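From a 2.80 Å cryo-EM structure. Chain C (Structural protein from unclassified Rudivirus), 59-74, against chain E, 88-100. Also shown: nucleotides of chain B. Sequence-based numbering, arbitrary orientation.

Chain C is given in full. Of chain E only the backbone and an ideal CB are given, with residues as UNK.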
ATOM      1  N   VAL C  59      80.640 -32.198 -18.677  1.00 22.67           N
ATOM      2  CA  VAL C  59      81.027 -32.254 -20.080  1.00 22.67           C
ATOM      3  C   VAL C  59      81.462 -30.882 -20.569  1.00 22.67           C
ATOM      4  O   VAL C  59      82.373 -30.777 -21.390  1.00 22.67           O
ATOM      5  CB  VAL C  59      79.883 -32.833 -20.935  1.00 22.67           C
ATOM      6  CG1 VAL C  59      80.211 -32.727 -22.409  1.00 22.67           C
ATOM      7  CG2 VAL C  59      79.630 -34.279 -20.567  1.00 22.67           C
ATOM      8  N   SER C  60      80.832 -29.811 -20.083  1.00 22.38           N
ATOM      9  CA  SER C  60      81.291 -28.469 -20.428  1.00 22.38           C
ATOM     10  C   SER C  60      82.726 -28.249 -19.964  1.00 22.38           C
ATOM     11  O   SER C  60      83.576 -27.762 -20.724  1.00 22.38           O
ATOM     12  CB  SER C  60      80.353 -27.433 -19.813  1.00 22.38           C
ATOM     13  OG  SER C  60      80.701 -26.118 -20.203  1.00 22.38           O
ATOM     14  N   ALA C  61      83.015 -28.613 -18.710  1.00 23.12           N
ATOM     15  CA  ALA C  61      84.379 -28.506 -18.200  1.00 23.12           C
ATOM     16  C   ALA C  61      85.360 -29.297 -19.058  1.00 23.12           C
ATOM     17  O   ALA C  61      86.488 -28.856 -19.294  1.00 23.12           O
ATOM     18  CB  ALA C  61      84.430 -28.982 -16.752  1.00 23.12           C
ATOM     19  N   VAL C  62      84.948 -30.473 -19.530  1.00 23.98           N
ATOM     20  CA  VAL C  62      85.836 -31.287 -20.361  1.00 23.98           C
ATOM     21  C   VAL C  62      86.044 -30.639 -21.724  1.00 23.98           C
ATOM     22  O   VAL C  62      87.156 -30.632 -22.264  1.00 23.98           O
ATOM     23  CB  VAL C  62      85.285 -32.718 -20.496  1.00 23.98           C
ATOM     24  CG1 VAL C  62      86.046 -33.483 -21.556  1.00 23.98           C
ATOM     25  CG2 VAL C  62      85.366 -33.441 -19.173  1.00 23.98           C
ATOM     26  N   LEU C  63      84.979 -30.078 -22.299  1.00 22.85           N
ATOM     27  CA  LEU C  63      85.050 -29.527 -23.648  1.00 22.85           C
ATOM     28  C   LEU C  63      85.910 -28.274 -23.695  1.00 22.85           C
ATOM     29  O   LEU C  63      86.586 -28.024 -24.696  1.00 22.85           O
ATOM     30  CB  LEU C  63      83.647 -29.219 -24.167  1.00 22.85           C
ATOM     31  CG  LEU C  63      82.721 -30.372 -24.553  1.00 22.85           C
ATOM     32  CD1 LEU C  63      81.389 -29.837 -25.042  1.00 22.85           C
ATOM     33  CD2 LEU C  63      83.368 -31.248 -25.597  1.00 22.85           C
ATOM     34  N   THR C  64      85.892 -27.468 -22.631  1.00 23.53           N
ATOM     35  CA  THR C  64      86.724 -26.267 -22.620  1.00 23.53           C
ATOM     36  C   THR C  64      88.212 -26.605 -22.569  1.00 23.53           C
ATOM     37  O   THR C  64      89.041 -25.794 -22.989  1.00 23.53           O
ATOM     38  CB  THR C  64      86.333 -25.366 -21.449  1.00 23.53           C
ATOM     39  OG1 THR C  64      84.911 -25.228 -21.414  1.00 23.53           O
ATOM     40  CG2 THR C  64      86.938 -23.987 -21.600  1.00 23.53           C
ATOM     41  N   GLN C  65      88.572 -27.789 -22.071  1.00 26.45           N
ATOM     42  CA  GLN C  65      89.958 -28.238 -22.093  1.00 26.45           C
ATOM     43  C   GLN C  65      90.405 -28.727 -23.461  1.00 26.45           C
ATOM     44  O   GLN C  65      91.593 -29.003 -23.639  1.00 26.45           O
ATOM     45  CB  GLN C  65      90.173 -29.363 -21.086  1.00 26.45           C
ATOM     46  CG  GLN C  65      89.927 -28.980 -19.646  1.00 26.45           C
ATOM     47  CD  GLN C  65      89.956 -30.181 -18.724  1.00 26.45           C
ATOM     48  OE1 GLN C  65      90.176 -31.307 -19.165  1.00 26.45           O
ATOM     49  NE2 GLN C  65      89.728 -29.946 -17.439  1.00 26.45           N
ATOM     50  N   TYR C  66      89.495 -28.853 -24.419  1.00 26.81           N
ATOM     51  CA  TYR C  66      89.836 -29.337 -25.743  1.00 26.81           C
ATOM     52  C   TYR C  66      89.646 -28.297 -26.835  1.00 26.81           C
ATOM     53  O   TYR C  66      89.954 -28.585 -27.996  1.00 26.81           O
ATOM     54  CB  TYR C  66      89.011 -30.589 -26.082  1.00 26.81           C
ATOM     55  CG  TYR C  66      89.589 -31.867 -25.515  1.00 26.81           C
ATOM     56  CD1 TYR C  66      89.455 -32.177 -24.173  1.00 26.81           C
ATOM     57  CD2 TYR C  66      90.272 -32.760 -26.323  1.00 26.81           C
ATOM     58  CE1 TYR C  66      89.986 -33.338 -23.652  1.00 26.81           C
ATOM     59  CE2 TYR C  66      90.803 -33.923 -25.812  1.00 26.81           C
ATOM     60  CZ  TYR C  66      90.656 -34.207 -24.476  1.00 26.81           C
ATOM     61  OH  TYR C  66      91.188 -35.367 -23.964  1.00 26.81           O
ATOM     62  N   GLY C  67      89.153 -27.108 -26.506  1.00 24.68           N
ATOM     63  CA  GLY C  67      89.039 -26.040 -27.473  1.00 24.68           C
ATOM     64  C   GLY C  67      87.775 -26.038 -28.294  1.00 24.68           C
ATOM     65  O   GLY C  67      87.746 -25.402 -29.350  1.00 24.68           O
ATOM     66  N   VAL C  68      86.727 -26.711 -27.842  1.00 22.94           N
ATOM     67  CA  VAL C  68      85.498 -26.840 -28.611  1.00 22.94           C
ATOM     68  C   VAL C  68      84.585 -25.668 -28.287  1.00 22.94           C
ATOM     69  O   VAL C  68      84.324 -25.377 -27.115  1.00 22.94           O
ATOM     70  CB  VAL C  68      84.804 -28.179 -28.322  1.00 22.94           C
ATOM     71  CG1 VAL C  68      83.614 -28.353 -29.226  1.00 22.94           C
ATOM     72  CG2 VAL C  68      85.771 -29.330 -28.506  1.00 22.94           C
ATOM     73  N   THR C  69      84.101 -24.993 -29.328  1.00 22.57           N
ATOM     74  CA  THR C  69      83.242 -23.827 -29.187  1.00 22.57           C
ATOM     75  C   THR C  69      82.066 -23.942 -30.146  1.00 22.57           C
ATOM     76  O   THR C  69      82.118 -24.681 -31.129  1.00 22.57           O
ATOM     77  CB  THR C  69      84.010 -22.524 -29.459  1.00 22.57           C
ATOM     78  OG1 THR C  69      84.515 -22.530 -30.796  1.00 22.57           O
ATOM     79  CG2 THR C  69      85.171 -22.373 -28.504  1.00 22.57           C
ATOM     80  N   GLY C  70      80.994 -23.224 -29.831  1.00 21.14           N
ATOM     81  CA  GLY C  70      79.875 -23.075 -30.729  1.00 21.14           C
ATOM     82  C   GLY C  70      78.982 -24.291 -30.803  1.00 21.14           C
ATOM     83  O   GLY C  70      78.938 -25.115 -29.889  1.00 21.14           O
ATOM     84  N   PRO C  71      78.238 -24.422 -31.905  1.00 21.17           N
ATOM     85  CA  PRO C  71      77.377 -25.601 -32.073  1.00 21.17           C
ATOM     86  C   PRO C  71      78.127 -26.918 -32.061  1.00 21.17           C
ATOM     87  O   PRO C  71      77.523 -27.946 -31.745  1.00 21.17           O
ATOM     88  CB  PRO C  71      76.709 -25.353 -33.430  1.00 21.17           C
ATOM     89  CG  PRO C  71      76.763 -23.893 -33.609  1.00 21.17           C
ATOM     90  CD  PRO C  71      78.047 -23.448 -32.991  1.00 21.17           C
ATOM     91  N   SER C  72      79.421 -26.922 -32.382  1.00 21.76           N
ATOM     92  CA  SER C  72      80.213 -28.140 -32.282  1.00 21.76           C
ATOM     93  C   SER C  72      80.280 -28.671 -30.861  1.00 21.76           C
ATOM     94  O   SER C  72      80.582 -29.852 -30.672  1.00 21.76           O
ATOM     95  CB  SER C  72      81.625 -27.902 -32.804  1.00 21.76           C
ATOM     96  OG  SER C  72      81.672 -28.034 -34.209  1.00 21.76           O
ATOM     97  N   ARG C  73      80.029 -27.829 -29.858  1.00 21.11           N
ATOM     98  CA  ARG C  73      79.909 -28.342 -28.500  1.00 21.11           C
ATOM     99  C   ARG C  73      78.679 -29.218 -28.349  1.00 21.11           C
ATOM    100  O   ARG C  73      78.761 -30.293 -27.745  1.00 21.11           O
ATOM    101  CB  ARG C  73      79.863 -27.191 -27.497  1.00 21.11           C
ATOM    102  CG  ARG C  73      81.183 -26.511 -27.296  1.00 21.11           C
ATOM    103  CD  ARG C  73      81.072 -25.324 -26.384  1.00 21.11           C
ATOM    104  NE  ARG C  73      80.999 -25.695 -24.975  1.00 21.11           N
ATOM    105  CZ  ARG C  73      82.026 -25.650 -24.139  1.00 21.11           C
ATOM    106  NH1 ARG C  73      83.214 -25.264 -24.565  1.00 21.11           N
ATOM    107  NH2 ARG C  73      81.862 -25.986 -22.874  1.00 21.11           N
ATOM    108  N   ALA C  74      77.551 -28.794 -28.928  1.00 21.43           N
ATOM    109  CA  ALA C  74      76.294 -29.517 -28.765  1.00 21.43           C
ATOM    110  C   ALA C  74      76.443 -30.991 -29.098  1.00 21.43           C
ATOM    111  O   ALA C  74      75.934 -31.838 -28.356  1.00 21.43           O
ATOM    112  CB  ALA C  74      75.209 -28.885 -29.632  1.00 21.43           C
TER
ATOM    113  N   UNK E  88      81.414 -16.301 -19.468  1.00 19.81           N
ATOM    114  CA  UNK E  88      80.310 -16.752 -18.638  1.00 19.81           C
ATOM    115  C   UNK E  88      79.772 -18.091 -19.115  1.00 19.81           C
ATOM    116  O   UNK E  88      79.283 -18.884 -18.307  1.00 19.81           O
ATOM    117  CB  UNK E  88      79.191 -15.708 -18.629  1.00 19.81           C
ATOM    118  N   UNK E  89      79.888 -18.376 -20.412  1.00 19.41           N
ATOM    119  CA  UNK E  89      79.248 -19.561 -20.968  1.00 19.41           C
ATOM    120  C   UNK E  89      80.125 -20.795 -20.804  1.00 19.41           C
ATOM    121  O   UNK E  89      79.679 -21.822 -20.285  1.00 19.41           O
ATOM    122  CB  UNK E  89      78.921 -19.343 -22.447  1.00 19.41           C
ATOM    123  N   UNK E  90      81.379 -20.711 -21.237  1.00 21.50           N
ATOM    124  CA  UNK E  90      82.222 -21.896 -21.311  1.00 21.50           C
ATOM    125  C   UNK E  90      83.360 -21.898 -20.297  1.00 21.50           C
ATOM    126  O   UNK E  90      83.955 -22.959 -20.061  1.00 21.50           O
ATOM    127  CB  UNK E  90      82.800 -22.024 -22.722  1.00 21.50           C
ATOM    128  N   UNK E  91      83.668 -20.763 -19.684  1.00 22.08           N
ATOM    129  CA  UNK E  91      84.745 -20.680 -18.715  1.00 22.08           C
ATOM    130  C   UNK E  91      86.084 -20.436 -19.378  1.00 22.08           C
ATOM    131  O   UNK E  91      86.205 -20.314 -20.599  1.00 22.08           O
ATOM    132  CB  UNK E  91      84.804 -21.960 -17.879  1.00 22.08           C
ATOM    133  N   UNK E  92      87.113 -20.369 -18.539  1.00 23.59           N
ATOM    134  CA  UNK E  92      88.461 -20.086 -19.006  1.00 23.59           C
ATOM    135  C   UNK E  92      89.157 -21.357 -19.475  1.00 23.59           C
ATOM    136  O   UNK E  92      88.962 -22.434 -18.908  1.00 23.59           O
ATOM    137  CB  UNK E  92      89.277 -19.414 -17.900  1.00 23.59           C
ATOM    138  N   UNK E  93      89.983 -21.221 -20.508  1.00 24.80           N
ATOM    139  CA  UNK E  93      90.680 -22.343 -21.084  1.00 24.80           C
ATOM    140  C   UNK E  93      90.924 -22.153 -22.564  1.00 24.80           C
ATOM    141  O   UNK E  93      90.687 -21.079 -23.120  1.00 24.80           O
ATOM    142  CB  UNK E  93      89.894 -23.633 -20.842  1.00 24.80           C
ATOM    143  N   UNK E  94      91.415 -23.200 -23.231  1.00 25.10           N
ATOM    144  CA  UNK E  94      91.705 -23.091 -24.671  1.00 25.10           C
ATOM    145  C   UNK E  94      90.516 -22.693 -25.534  1.00 25.10           C
ATOM    146  O   UNK E  94      90.701 -21.968 -26.520  1.00 25.10           O
ATOM    147  CB  UNK E  94      92.249 -24.427 -25.180  1.00 25.10           C
ATOM    148  N   UNK E  95      89.305 -23.143 -25.200  1.00 24.87           N
ATOM    149  CA  UNK E  95      88.132 -22.735 -25.966  1.00 24.87           C
ATOM    150  C   UNK E  95      87.895 -21.232 -25.855  1.00 24.87           C
ATOM    151  O   UNK E  95      87.519 -20.578 -26.837  1.00 24.87           O
ATOM    152  CB  UNK E  95      86.895 -23.499 -25.489  1.00 24.87           C
ATOM    153  N   UNK E  96      88.123 -20.664 -24.669  1.00 24.84           N
ATOM    154  CA  UNK E  96      87.999 -19.221 -24.511  1.00 24.84           C
ATOM    155  C   UNK E  96      89.057 -18.477 -25.311  1.00 24.84           C
ATOM    156  O   UNK E  96      88.775 -17.414 -25.866  1.00 24.84           O
ATOM    157  CB  UNK E  96      88.099 -18.840 -23.033  1.00 24.84           C
ATOM    158  N   UNK E  97      90.271 -19.018 -25.386  1.00 26.10           N
ATOM    159  CA  UNK E  97      91.314 -18.421 -26.215  1.00 26.10           C
ATOM    160  C   UNK E  97      90.910 -18.410 -27.684  1.00 26.10           C
ATOM    161  O   UNK E  97      91.101 -17.410 -28.392  1.00 26.10           O
ATOM    162  CB  UNK E  97      92.632 -19.177 -26.039  1.00 26.10           C
ATOM    163  N   UNK E  98      90.358 -19.529 -28.163  1.00 25.94           N
ATOM    164  CA  UNK E  98      89.900 -19.603 -29.547  1.00 25.94           C
ATOM    165  C   UNK E  98      88.806 -18.582 -29.822  1.00 25.94           C
ATOM    166  O   UNK E  98      88.829 -17.888 -30.848  1.00 25.94           O
ATOM    167  CB  UNK E  98      89.394 -21.011 -29.866  1.00 25.94           C
ATOM    168  N   UNK E  99      87.839 -18.462 -28.910  1.00 25.79           N
ATOM    169  CA  UNK E  99      86.787 -17.479 -29.136  1.00 25.79           C
ATOM    170  C   UNK E  99      87.302 -16.051 -29.053  1.00 25.79           C
ATOM    171  O   UNK E  99      86.808 -15.187 -29.778  1.00 25.79           O
ATOM    172  CB  UNK E  99      85.658 -17.679 -28.123  1.00 25.79           C
ATOM    173  N   UNK E 100      88.288 -15.774 -28.200  1.00 25.46           N
ATOM    174  CA  UNK E 100      88.815 -14.414 -28.122  1.00 25.46           C
ATOM    175  C   UNK E 100      89.548 -14.050 -29.407  1.00 25.46           C
ATOM    176  O   UNK E 100      89.402 -12.936 -29.927  1.00 25.46           O
ATOM    177  CB  UNK E 100      89.749 -14.267 -26.919  1.00 25.46           C
TER
ATOM    178  P    DA B 160      77.743 -25.629 -23.513  1.00 19.27           P
ATOM    179  OP1  DA B 160      78.881 -26.413 -24.011  1.00 19.27           O
ATOM    180  OP2  DA B 160      77.939 -24.757 -22.350  1.00 19.27           O
ATOM    181  O5'  DA B 160      77.102 -24.800 -24.720  1.00 19.27           O
ATOM    182  C5'  DA B 160      77.759 -23.680 -25.263  1.00 19.27           C
ATOM    183  C4'  DA B 160      77.539 -23.608 -26.761  1.00 19.27           C
ATOM    184  O4'  DA B 160      76.534 -24.554 -27.150  1.00 19.27           O
ATOM    185  C3'  DA B 160      77.006 -22.291 -27.265  1.00 19.27           C
ATOM    186  O3'  DA B 160      78.064 -21.388 -27.475  1.00 19.27           O
ATOM    187  C2'  DA B 160      76.337 -22.678 -28.585  1.00 19.27           C
ATOM    188  C1'  DA B 160      75.992 -24.154 -28.391  1.00 19.27           C
ATOM    189  N9   DA B 160      74.558 -24.424 -28.397  1.00 19.27           N
ATOM    190  C8   DA B 160      73.698 -24.345 -27.346  1.00 19.27           C
ATOM    191  N7   DA B 160      72.464 -24.649 -27.649  1.00 19.27           N
ATOM    192  C5   DA B 160      72.519 -24.947 -28.990  1.00 19.27           C
ATOM    193  C6   DA B 160      71.539 -25.353 -29.910  1.00 19.27           C
ATOM    194  N6   DA B 160      70.257 -25.527 -29.593  1.00 19.27           N
ATOM    195  N1   DA B 160      71.928 -25.571 -31.176  1.00 19.27           N
ATOM    196  C2   DA B 160      73.210 -25.393 -31.494  1.00 19.27           C
ATOM    197  N3   DA B 160      74.219 -25.027 -30.716  1.00 19.27           N
ATOM    198  C4   DA B 160      73.802 -24.821 -29.465  1.00 19.27           C
ATOM    199  P    DT B 159      72.219 -24.538 -20.444  1.00 18.41           P
ATOM    200  OP1  DT B 159      73.153 -24.286 -19.337  1.00 18.41           O
ATOM    201  OP2  DT B 159      71.991 -23.508 -21.470  1.00 18.41           O
ATOM    202  O5'  DT B 159      72.642 -25.884 -21.184  1.00 18.41           O
ATOM    203  C5'  DT B 159      73.924 -26.437 -20.982  1.00 18.41           C
ATOM    204  C4'  DT B 159      74.400 -27.141 -22.233  1.00 18.41           C
ATOM    205  O4'  DT B 159      73.264 -27.570 -22.996  1.00 18.41           O
ATOM    206  C3'  DT B 159      75.224 -26.277 -23.176  1.00 18.41           C
ATOM    207  O3'  DT B 159      76.589 -26.663 -23.109  1.00 18.41           O
ATOM    208  C2'  DT B 159      74.626 -26.535 -24.572  1.00 18.41           C
ATOM    209  C1'  DT B 159      73.644 -27.668 -24.340  1.00 18.41           C
ATOM    210  N1   DT B 159      72.420 -27.574 -25.190  1.00 18.41           N
ATOM    211  C2   DT B 159      72.266 -28.429 -26.251  1.00 18.41           C
ATOM    212  O2   DT B 159      73.077 -29.284 -26.544  1.00 18.41           O
ATOM    213  N3   DT B 159      71.116 -28.257 -26.959  1.00 18.41           N
ATOM    214  C4   DT B 159      70.126 -27.338 -26.722  1.00 18.41           C
ATOM    215  O4   DT B 159      69.130 -27.261 -27.425  1.00 18.41           O
ATOM    216  C5   DT B 159      70.353 -26.463 -25.598  1.00 18.41           C
ATOM    217  C7   DT B 159      69.348 -25.413 -25.243  1.00 18.41           C
ATOM    218  C6   DT B 159      71.473 -26.624 -24.896  1.00 18.41           C
ATOM    219  P    DT B 161      77.777 -19.814 -27.444  1.00 19.24           P
ATOM    220  OP1  DT B 161      79.064 -19.154 -27.177  1.00 19.24           O
ATOM    221  OP2  DT B 161      76.619 -19.598 -26.561  1.00 19.24           O
ATOM    222  O5'  DT B 161      77.297 -19.467 -28.930  1.00 19.24           O
ATOM    223  C5'  DT B 161      78.230 -19.411 -29.985  1.00 19.24           C
ATOM    224  C4'  DT B 161      77.546 -19.476 -31.343  1.00 19.24           C
ATOM    225  O4'  DT B 161      76.736 -20.661 -31.439  1.00 19.24           O
ATOM    226  C3'  DT B 161      76.562 -18.378 -31.638  1.00 19.24           C
ATOM    227  O3'  DT B 161      77.233 -17.193 -32.011  1.00 19.24           O
ATOM    228  C2'  DT B 161      75.810 -18.980 -32.816  1.00 19.24           C
ATOM    229  C1'  DT B 161      75.766 -20.461 -32.452  1.00 19.24           C
ATOM    230  N1   DT B 161      74.421 -20.912 -31.965  1.00 19.24           N
ATOM    231  C2   DT B 161      73.484 -21.348 -32.873  1.00 19.24           C
ATOM    232  O2   DT B 161      73.687 -21.404 -34.068  1.00 19.24           O
ATOM    233  N3   DT B 161      72.295 -21.727 -32.327  1.00 19.24           N
ATOM    234  C4   DT B 161      71.944 -21.701 -31.003  1.00 19.24           C
ATOM    235  O4   DT B 161      70.843 -22.061 -30.615  1.00 19.24           O
ATOM    236  C5   DT B 161      72.967 -21.229 -30.106  1.00 19.24           C
ATOM    237  C7   DT B 161      72.708 -21.163 -28.633  1.00 19.24           C
ATOM    238  C6   DT B 161      74.139 -20.862 -30.625  1.00 19.24           C

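Position 88 is helical, and its CB has nothing of chain C within reach, so this contact sets almost no rule there; the residue is Asn E88. At 89 the CB points sideways, again with no chain C atom near, but the DNA backbone of chain B lies beyond it. A long, positively charged side chain would suit, and Arg E89 is found: NH1 donates to OP2 of DT159 at 3.0 Å and NH2 to OP1 of DT159 at 2.8 Å.

Position 90 has its ideal CB 3.8 Å from Arg C73 NH1 and 4.1 Å from Thr C64 OG1. A second positive charge would be poorly placed beside that guanidinium; Val, Ile, Leu or Met could cover it. Ile E90 does so, its CG2 3.7 Å from Arg C73 CZ, over one face of the group, while Arg C73 NE bonds OP1 of DA160 in a very short 2.4 Å contact. The backbone matters too: O of position 90 lies 2.8 Å from Thr C64 OG1, whose proton could instead go to Ser C60 O.

At 91, phi of 86° with psi near 180° would jam a CB against the preceding carbonyl, and the residue is Gly E91. Position 92 points away into space free of chain C; many small or polar residues would serve, and Ala E92 is there. Position 93 has phi of 149°, which calls for glycine by itself, and a CB would also sit 3.1 Å from Thr C64 CG2. Gly E93 occupies this N-cap position.

Position 94 opens the helix with phi of -58°, facing Thr C64 O and Gly C67 CA. Ala, Ser or Pro would suit a first turn; Pro E94 packs its CD 3.2 Å from Thr C64 O.

Across the two stretches the nearest pair of CA atoms is that of position 95 and Gly C67, 3.7 Å apart. Its CB lies 3.6 Å from Val C68 O and 3.7 Å from Thr C69 CG2, which favours a small residue. Ala E95 fits, and its N donates a weak bond to Thr C64 O at 3.5 Å.

At 96 the CB points sideways, and chain C leaves the choice open; Leu E96 is found, its end leading away. Position 97 is out of reach, so chain C would accept many helical residues, and Thr E97 is there.

Position 98 points toward chain C, its CB 4.7 Å from the acceptor Gly C67 O. A donor of modest length, such as Asn, Gln or Ser, is plausible; Asn E98 ND2 bonds that oxygen, Gly C67 O, at 3.2 Å. At 99 the CB is sideways, 4.7 Å from Thr C69 CG2, suiting a flexible apolar chain. Met E99 places CG 3.5 Å from Thr C69 CG2. Position 100 is also out of reach and equally free; it holds Val E100.

Chain E (88-100) NRIGAGPALTNMV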
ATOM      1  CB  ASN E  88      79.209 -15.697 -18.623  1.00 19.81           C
ATOM      2  CG  ASN E  88      78.270 -15.860 -17.464  1.00 19.81           C
ATOM      3  OD1 ASN E  88      78.652 -16.351 -16.411  1.00 19.81           O
ATOM      4  ND2 ASN E  88      77.029 -15.456 -17.651  1.00 19.81           N
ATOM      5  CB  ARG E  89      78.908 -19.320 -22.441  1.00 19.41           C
ATOM      6  CG  ARG E  89      78.278 -20.493 -23.158  1.00 19.41           C
ATOM      7  CD  ARG E  89      76.816 -20.643 -22.824  1.00 19.41           C
ATOM      8  NE  ARG E  89      76.631 -21.587 -21.734  1.00 19.41           N
ATOM      9  CZ  ARG E  89      75.487 -22.186 -21.447  1.00 19.41           C
ATOM     10  NH1 ARG E  89      74.415 -21.944 -22.173  1.00 19.41           N
ATOM     11  NH2 ARG E  89      75.425 -23.030 -20.432  1.00 19.41           N
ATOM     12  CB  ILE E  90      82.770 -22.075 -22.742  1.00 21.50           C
ATOM     13  CG1 ILE E  90      83.810 -21.010 -23.070  1.00 21.50           C
ATOM     14  CG2 ILE E  90      81.631 -22.023 -23.750  1.00 21.50           C
ATOM     15  CD1 ILE E  90      84.210 -21.006 -24.510  1.00 21.50           C
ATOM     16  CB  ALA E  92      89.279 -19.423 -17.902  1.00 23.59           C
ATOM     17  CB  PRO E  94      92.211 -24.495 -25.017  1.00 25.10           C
ATOM     18  CG  PRO E  94      92.810 -24.975 -23.753  1.00 25.10           C
ATOM     19  CD  PRO E  94      91.954 -24.442 -22.655  1.00 25.10           C
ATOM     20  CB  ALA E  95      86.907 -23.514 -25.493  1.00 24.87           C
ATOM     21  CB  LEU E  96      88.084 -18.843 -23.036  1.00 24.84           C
ATOM     22  CG  LEU E  96      87.932 -17.358 -22.707  1.00 24.84           C
ATOM     23  CD1 LEU E  96      86.530 -16.872 -23.009  1.00 24.84           C
ATOM     24  CD2 LEU E  96      88.288 -17.097 -21.265  1.00 24.84           C
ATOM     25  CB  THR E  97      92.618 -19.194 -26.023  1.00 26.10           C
ATOM     26  OG1 THR E  97      93.048 -19.081 -24.664  1.00 26.10           O
ATOM     27  CG2 THR E  97      93.696 -18.665 -26.934  1.00 26.10           C
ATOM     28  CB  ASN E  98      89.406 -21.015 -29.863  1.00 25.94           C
ATOM     29  CG  ASN E  98      90.500 -22.049 -29.767  1.00 25.94           C
ATOM     30  OD1 ASN E  98      91.680 -21.726 -29.851  1.00 25.94           O
ATOM     31  ND2 ASN E  98      90.114 -23.302 -29.597  1.00 25.94           N
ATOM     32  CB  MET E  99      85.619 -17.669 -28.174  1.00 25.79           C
ATOM     33  CG  MET E  99      84.754 -18.851 -28.528  1.00 25.79           C
ATOM     34  SD  MET E  99      83.203 -18.851 -27.637  1.00 25.79           S
ATOM     35  CE  MET E  99      82.391 -17.496 -28.476  1.00 25.79           C
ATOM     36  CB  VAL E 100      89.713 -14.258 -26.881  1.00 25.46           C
ATOM     37  CG1 VAL E 100      90.542 -12.991 -26.971  1.00 25.46           C
ATOM     38  CG2 VAL E 100      88.865 -14.240 -25.634  1.00 25.46           C
TER
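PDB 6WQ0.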